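Local coordinates for protein Poly(A) ribonuclease POP2 (Saccharomyces cerevisiae, PDB 1UOC) that serves as a nuclease subunit of the CCR4-NOT deadenylase, its RNase D-type domain degrading RNA from the 3' end with a preference for poly(A), at residues Q250-L253 / M254-F258; T230-A233 / D234-L238. One frame throughout, in Å; residues are numbered along the deposited sequence.

Interaction 1: residues Q250-L253 / M254-F258; sequences QSLL and MLLSF
Ser257 turns its hydroxyl back onto Leu253, one helical turn earlier, and binds the carbonyl that its own backbone N-H already uses. Ser257 OG lies 2.9 Å from Leu253 O, and the N-H and the hydroxyl approach that oxygen from opposite faces of its carbonyl plane. The torsion explains this: OG sits beside the backbone N and anti to the carbonyl carbon (chi1 -66°), where it can bend back to Leu253 O. A buried serine thus uses its hydroxyl proton within its own helix.

The apolar counterpart is the pair Leu252 and Leu256, whose side chains cross at a slant, with Leu252 CD1 3.7 Å from Leu256 CD2. Leu256 departs from staggering at both torsions (chi1 -112°, chi2 21°). Its CD2 also lies over the helix backbone, 3.6 Å from Leu252 O. Met254 follows a third course. Its CB rests 3.3 Å from Gln250 O, and an extended chain that bends only at its end returns CE to within 3.8 Å of the same oxygen. Gln250, predicted together with Ser44 to bind the catalytic divalent metal, has its NE2 bonded to Phe244 O.

All of this lies on helix 247-264, which packs against the central sheet and so brings Gln250 up to the predicted metal site. Gln250, Ser251 and Met254 touch Ser44 of strand 40-48, where Ser42 OG bonds to Ser251 O. Leu255 reaches Ser84 and Ser86 of strand 77-86, while Leu253 and Ser257 face helix 229-235.

Interaction 2: residues T230-A233 / D234-L238; sequences TTLA and DELGL
A Schellman motif ends helix 229-235, and its signature bond joins Leu238 N to Ala233 O at 3.0 Å, close to straight at 167°. The companion bond runs from Gly237 N to Asp234 O inside the same turn. Gly237 has positive phi (76°), a backbone conformation open to glycine at little cost, and there the chain swings out of the helix. The turn carries the apolar contact expected of this motif: Leu238 comes back over the last turn and sets its CD1 4.1 Å from Ala233 CB. On another side Leu232 and Leu236 meet through their methyl groups, CD1 to CD1 at 3.9 Å.

The polar side chains run alongside their partners one turn earlier. Asp234 places CG beside its backbone N (chi1 -70°), drawing the carboxylate back along the helix until OD2 lies 3.8 Å from Thr230 CG2. The same OD2 is also 3.2 Å from Thr230 O, an approach of two acceptors that offers no bond and is probably offset by Arg240, whose NE forms a salt bridge with Asp234 OD1. With an alanine here the carboxylate is gone, which would probably leave the Arg240 guanidinium without its opposing charge and the loop after the helix less firmly tied to it. Glu235 extends in the same direction as Thr231, its CG lying 3.2 Å from Thr231 O.

Paired bonds back into the last turn, a glycine at the left-handed position and an apolar residue folding over the helix end make this a textbook Schellman C-cap, here ending helix 229-235 and turning the chain so that Leu238 packs against Ser257 of helix 247-264.

Interactions 1 and 2 belong to successive helices, 247-264 and 229-235, and they pack directly on one another, with centres 11 Å apart. Ser257 is the meeting point: its CB lies 3.4 Å from Leu232 CD1, and its OG lies 3.7 Å from Leu238 CD1, so the Schellman turn folds onto the residue that bonds back within interaction 1. One turn earlier, Leu253 CD1 abuts Ala233 CB at 3.7 Å. The predicted catalytic metal site lies at the other end of residues 250-258: Gln250 is about 3 Å from Ser44 between side chains, and Thr230 of interaction 2 comes within about 5 Å of the Gln250 side chain.

Interaction 1: residues Q250-L253 / M254-F258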
ATOM      1  N   GLN A 250       7.685  -3.849  -1.310  1.00 32.85           N
ATOM      2  CA  GLN A 250       7.370  -2.703  -0.467  1.00 30.98           C
ATOM      3  C   GLN A 250       6.098  -2.939   0.346  1.00 28.58           C
ATOM      4  O   GLN A 250       6.049  -2.607   1.526  1.00 27.44           O
ATOM      5  CB  GLN A 250       7.203  -1.437  -1.318  1.00 34.55           C
ATOM      6  CG  GLN A 250       8.509  -0.809  -1.796  1.00 40.00           C
ATOM      7  CD  GLN A 250       9.295  -0.169  -0.664  1.00 44.43           C
ATOM      8  OE1 GLN A 250       8.860   0.824  -0.072  1.00 49.46           O
ATOM      9  NE2 GLN A 250      10.456  -0.742  -0.345  1.00 46.18           N
ATOM     10  N   SER A 251       5.067  -3.500  -0.278  1.00 26.04           N
ATOM     11  CA  SER A 251       3.830  -3.743   0.458  1.00 26.23           C
ATOM     12  C   SER A 251       4.159  -4.777   1.521  1.00 26.37           C
ATOM     13  O   SER A 251       3.695  -4.692   2.652  1.00 26.10           O
ATOM     14  CB  SER A 251       2.701  -4.242  -0.468  1.00 23.50           C
ATOM     15  OG  SER A 251       2.967  -5.543  -0.994  1.00 24.00           O
ATOM     16  N   LEU A 252       4.995  -5.742   1.155  1.00 26.56           N
ATOM     17  CA  LEU A 252       5.414  -6.777   2.083  1.00 28.60           C
ATOM     18  C   LEU A 252       6.183  -6.199   3.287  1.00 29.66           C
ATOM     19  O   LEU A 252       5.907  -6.548   4.436  1.00 30.34           O
ATOM     20  CB  LEU A 252       6.278  -7.815   1.350  1.00 25.97           C
ATOM     21  CG  LEU A 252       7.009  -8.833   2.237  1.00 29.05           C
ATOM     22  CD1 LEU A 252       6.022  -9.582   3.139  1.00 25.93           C
ATOM     23  CD2 LEU A 252       7.779  -9.798   1.340  1.00 27.20           C
ATOM     24  N   LEU A 253       7.137  -5.313   3.021  1.00 30.11           N
ATOM     25  CA  LEU A 253       7.947  -4.709   4.080  1.00 30.29           C
ATOM     26  C   LEU A 253       7.069  -3.911   5.027  1.00 31.13           C
ATOM     27  O   LEU A 253       7.258  -3.923   6.247  1.00 32.94           O
ATOM     28  CB  LEU A 253       9.023  -3.786   3.470  1.00 28.37           C
ATOM     29  CG  LEU A 253      10.096  -3.232   4.423  1.00 29.97           C
ATOM     30  CD1 LEU A 253      10.781  -4.382   5.147  1.00 28.82           C
ATOM     31  CD2 LEU A 253      11.131  -2.412   3.642  1.00 28.41           C
ATOM     32  N   MET A 254       6.116  -3.206   4.435  1.00 32.94           N
ATOM     33  CA  MET A 254       5.157  -2.371   5.142  1.00 31.15           C
ATOM     34  C   MET A 254       4.377  -3.194   6.157  1.00 30.72           C
ATOM     35  O   MET A 254       4.330  -2.863   7.339  1.00 32.75           O
ATOM     36  CB  MET A 254       4.199  -1.779   4.109  1.00 31.54           C
ATOM     37  CG  MET A 254       3.466  -0.525   4.507  1.00 34.97           C
ATOM     38  SD  MET A 254       2.379   0.011   3.164  1.00 35.93           S
ATOM     39  CE  MET A 254       3.591   0.296   1.881  1.00 26.96           C
ATOM     40  N   LEU A 255       3.755  -4.275   5.690  1.00 30.92           N
ATOM     41  CA  LEU A 255       2.959  -5.149   6.557  1.00 30.88           C
ATOM     42  C   LEU A 255       3.787  -5.825   7.669  1.00 31.57           C
ATOM     43  O   LEU A 255       3.341  -5.942   8.811  1.00 31.00           O
ATOM     44  CB  LEU A 255       2.275  -6.220   5.704  1.00 28.89           C
ATOM     45  CG  LEU A 255       1.286  -7.135   6.410  1.00 28.86           C
ATOM     46  CD1 LEU A 255       0.121  -6.287   6.942  1.00 30.37           C
ATOM     47  CD2 LEU A 255       0.789  -8.213   5.453  1.00 26.08           C
ATOM     48  N   LEU A 256       4.981  -6.289   7.315  1.00 31.21           N
ATOM     49  CA  LEU A 256       5.881  -6.944   8.270  1.00 31.64           C
ATOM     50  C   LEU A 256       6.210  -5.952   9.374  1.00 31.44           C
ATOM     51  O   LEU A 256       6.179  -6.274  10.561  1.00 31.03           O
ATOM     52  CB  LEU A 256       7.176  -7.348   7.554  1.00 31.78           C
ATOM     53  CG  LEU A 256       7.563  -8.805   7.297  1.00 33.89           C
ATOM     54  CD1 LEU A 256       6.354  -9.716   7.358  1.00 32.32           C
ATOM     55  CD2 LEU A 256       8.271  -8.872   5.937  1.00 28.26           C
ATOM     56  N   SER A 257       6.530  -4.732   8.958  1.00 31.91           N
ATOM     57  CA  SER A 257       6.873  -3.676   9.889  1.00 32.75           C
ATOM     58  C   SER A 257       5.689  -3.302  10.769  1.00 33.30           C
ATOM     59  O   SER A 257       5.840  -3.149  11.975  1.00 34.33           O
ATOM     60  CB  SER A 257       7.385  -2.446   9.128  1.00 32.50           C
ATOM     61  OG  SER A 257       8.612  -2.739   8.476  1.00 32.21           O
ATOM     62  N   PHE A 258       4.508  -3.166  10.175  1.00 34.00           N
ATOM     63  CA  PHE A 258       3.331  -2.817  10.960  1.00 34.74           C
ATOM     64  C   PHE A 258       3.064  -3.840  12.057  1.00 35.21           C
ATOM     65  O   PHE A 258       2.894  -3.493  13.220  1.00 34.55           O
ATOM     66  CB  PHE A 258       2.080  -2.733  10.078  1.00 32.81           C
ATOM     67  CG  PHE A 258       0.845  -2.413  10.843  1.00 31.09           C
ATOM     68  CD1 PHE A 258       0.566  -1.100  11.217  1.00 33.80           C
ATOM     69  CD2 PHE A 258      -0.005  -3.429  11.270  1.00 31.82           C
ATOM     70  CE1 PHE A 258      -0.544  -0.805  12.017  1.00 32.39           C
ATOM     71  CE2 PHE A 258      -1.113  -3.149  12.068  1.00 33.84           C
ATOM     72  CZ  PHE A 258      -1.383  -1.828  12.444  1.00 33.24           C
TER

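Interaction 2: residues T230-A233 / D234-L238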
ATOM      1  N   THR A 230      12.110   2.437   5.097  1.00 45.02           N
ATOM      2  CA  THR A 230      13.416   1.795   5.229  1.00 46.19           C
ATOM      3  C   THR A 230      14.058   1.952   6.613  1.00 46.53           C
ATOM      4  O   THR A 230      14.511   0.961   7.192  1.00 47.77           O
ATOM      5  CB  THR A 230      14.391   2.301   4.140  1.00 45.31           C
ATOM      6  OG1 THR A 230      13.906   1.906   2.849  1.00 47.19           O
ATOM      7  CG2 THR A 230      15.768   1.703   4.337  1.00 47.62           C
ATOM      8  N   THR A 231      14.094   3.171   7.149  1.00 45.52           N
ATOM      9  CA  THR A 231      14.691   3.374   8.466  1.00 44.35           C
ATOM     10  C   THR A 231      13.843   2.705   9.536  1.00 43.44           C
ATOM     11  O   THR A 231      14.350   2.249  10.560  1.00 44.37           O
ATOM     12  CB  THR A 231      14.913   4.898   8.785  1.00 45.24           C
ATOM     13  OG1 THR A 231      14.660   5.155  10.171  1.00 44.32           O
ATOM     14  CG2 THR A 231      14.033   5.770   7.938  1.00 46.80           C
ATOM     15  N   LEU A 232      12.546   2.616   9.290  1.00 42.97           N
ATOM     16  CA  LEU A 232      11.662   1.962  10.244  1.00 42.79           C
ATOM     17  C   LEU A 232      11.971   0.465  10.221  1.00 42.90           C
ATOM     18  O   LEU A 232      12.089  -0.172  11.270  1.00 41.57           O
ATOM     19  CB  LEU A 232      10.196   2.210   9.868  1.00 43.49           C
ATOM     20  CG  LEU A 232       9.061   1.768  10.803  1.00 42.70           C
ATOM     21  CD1 LEU A 232       8.377   0.565  10.216  1.00 44.94           C
ATOM     22  CD2 LEU A 232       9.576   1.474  12.199  1.00 43.04           C
ATOM     23  N   ALA A 233      12.124  -0.092   9.021  1.00 43.08           N
ATOM     24  CA  ALA A 233      12.436  -1.513   8.882  1.00 44.01           C
ATOM     25  C   ALA A 233      13.798  -1.839   9.511  1.00 44.54           C
ATOM     26  O   ALA A 233      13.972  -2.902  10.105  1.00 43.92           O
ATOM     27  CB  ALA A 233      12.418  -1.917   7.415  1.00 41.98           C
ATOM     28  N   ASP A 234      14.761  -0.930   9.388  1.00 45.46           N
ATOM     29  CA  ASP A 234      16.069  -1.169   9.990  1.00 47.62           C
ATOM     30  C   ASP A 234      15.970  -1.241  11.508  1.00 48.40           C
ATOM     31  O   ASP A 234      16.479  -2.182  12.118  1.00 49.93           O
ATOM     32  CB  ASP A 234      17.067  -0.078   9.604  1.00 47.11           C
ATOM     33  CG  ASP A 234      17.454  -0.141   8.147  1.00 48.30           C
ATOM     34  OD1 ASP A 234      17.565  -1.268   7.613  1.00 46.48           O
ATOM     35  OD2 ASP A 234      17.670   0.933   7.541  1.00 50.77           O
ATOM     36  N   GLU A 235      15.311  -0.258  12.118  1.00 48.83           N
ATOM     37  CA  GLU A 235      15.168  -0.243  13.573  1.00 48.83           C
ATOM     38  C   GLU A 235      14.499  -1.509  14.095  1.00 47.88           C
ATOM     39  O   GLU A 235      14.701  -1.896  15.242  1.00 49.08           O
ATOM     40  CB  GLU A 235      14.348   0.962  14.034  1.00 51.41           C
ATOM     41  CG  GLU A 235      14.937   2.312  13.689  1.00 57.28           C
ATOM     42  CD  GLU A 235      14.239   3.436  14.436  1.00 61.23           C
ATOM     43  OE1 GLU A 235      14.518   4.616  14.129  1.00 64.26           O
ATOM     44  OE2 GLU A 235      13.417   3.141  15.338  1.00 61.67           O
ATOM     45  N   LEU A 236      13.675  -2.142  13.273  1.00 45.53           N
ATOM     46  CA  LEU A 236      13.013  -3.361  13.709  1.00 45.51           C
ATOM     47  C   LEU A 236      13.931  -4.539  13.419  1.00 46.49           C
ATOM     48  O   LEU A 236      13.636  -5.685  13.764  1.00 45.95           O
ATOM     49  CB  LEU A 236      11.676  -3.529  12.988  1.00 46.35           C
ATOM     50  CG  LEU A 236      10.574  -2.579  13.455  1.00 45.09           C
ATOM     51  CD1 LEU A 236       9.456  -2.519  12.425  1.00 44.64           C
ATOM     52  CD2 LEU A 236      10.060  -3.049  14.806  1.00 43.99           C
ATOM     53  N   GLY A 237      15.052  -4.237  12.772  1.00 47.20           N
ATOM     54  CA  GLY A 237      16.026  -5.261  12.450  1.00 47.20           C
ATOM     55  C   GLY A 237      15.697  -6.190  11.298  1.00 46.08           C
ATOM     56  O   GLY A 237      16.000  -7.382  11.368  1.00 47.10           O
ATOM     57  N   LEU A 238      15.084  -5.663  10.243  1.00 43.88           N
ATOM     58  CA  LEU A 238      14.748  -6.468   9.071  1.00 41.61           C
ATOM     59  C   LEU A 238      15.870  -6.335   8.047  1.00 41.99           C
ATOM     60  O   LEU A 238      16.223  -5.227   7.642  1.00 42.63           O
ATOM     61  CB  LEU A 238      13.432  -5.992   8.454  1.00 38.83           C
ATOM     62  CG  LEU A 238      12.141  -6.505   9.086  1.00 38.57           C
ATOM     63  CD1 LEU A 238      11.047  -5.480   8.848  1.00 38.64           C
ATOM     64  CD2 LEU A 238      11.777  -7.876   8.508  1.00 35.88           C
TER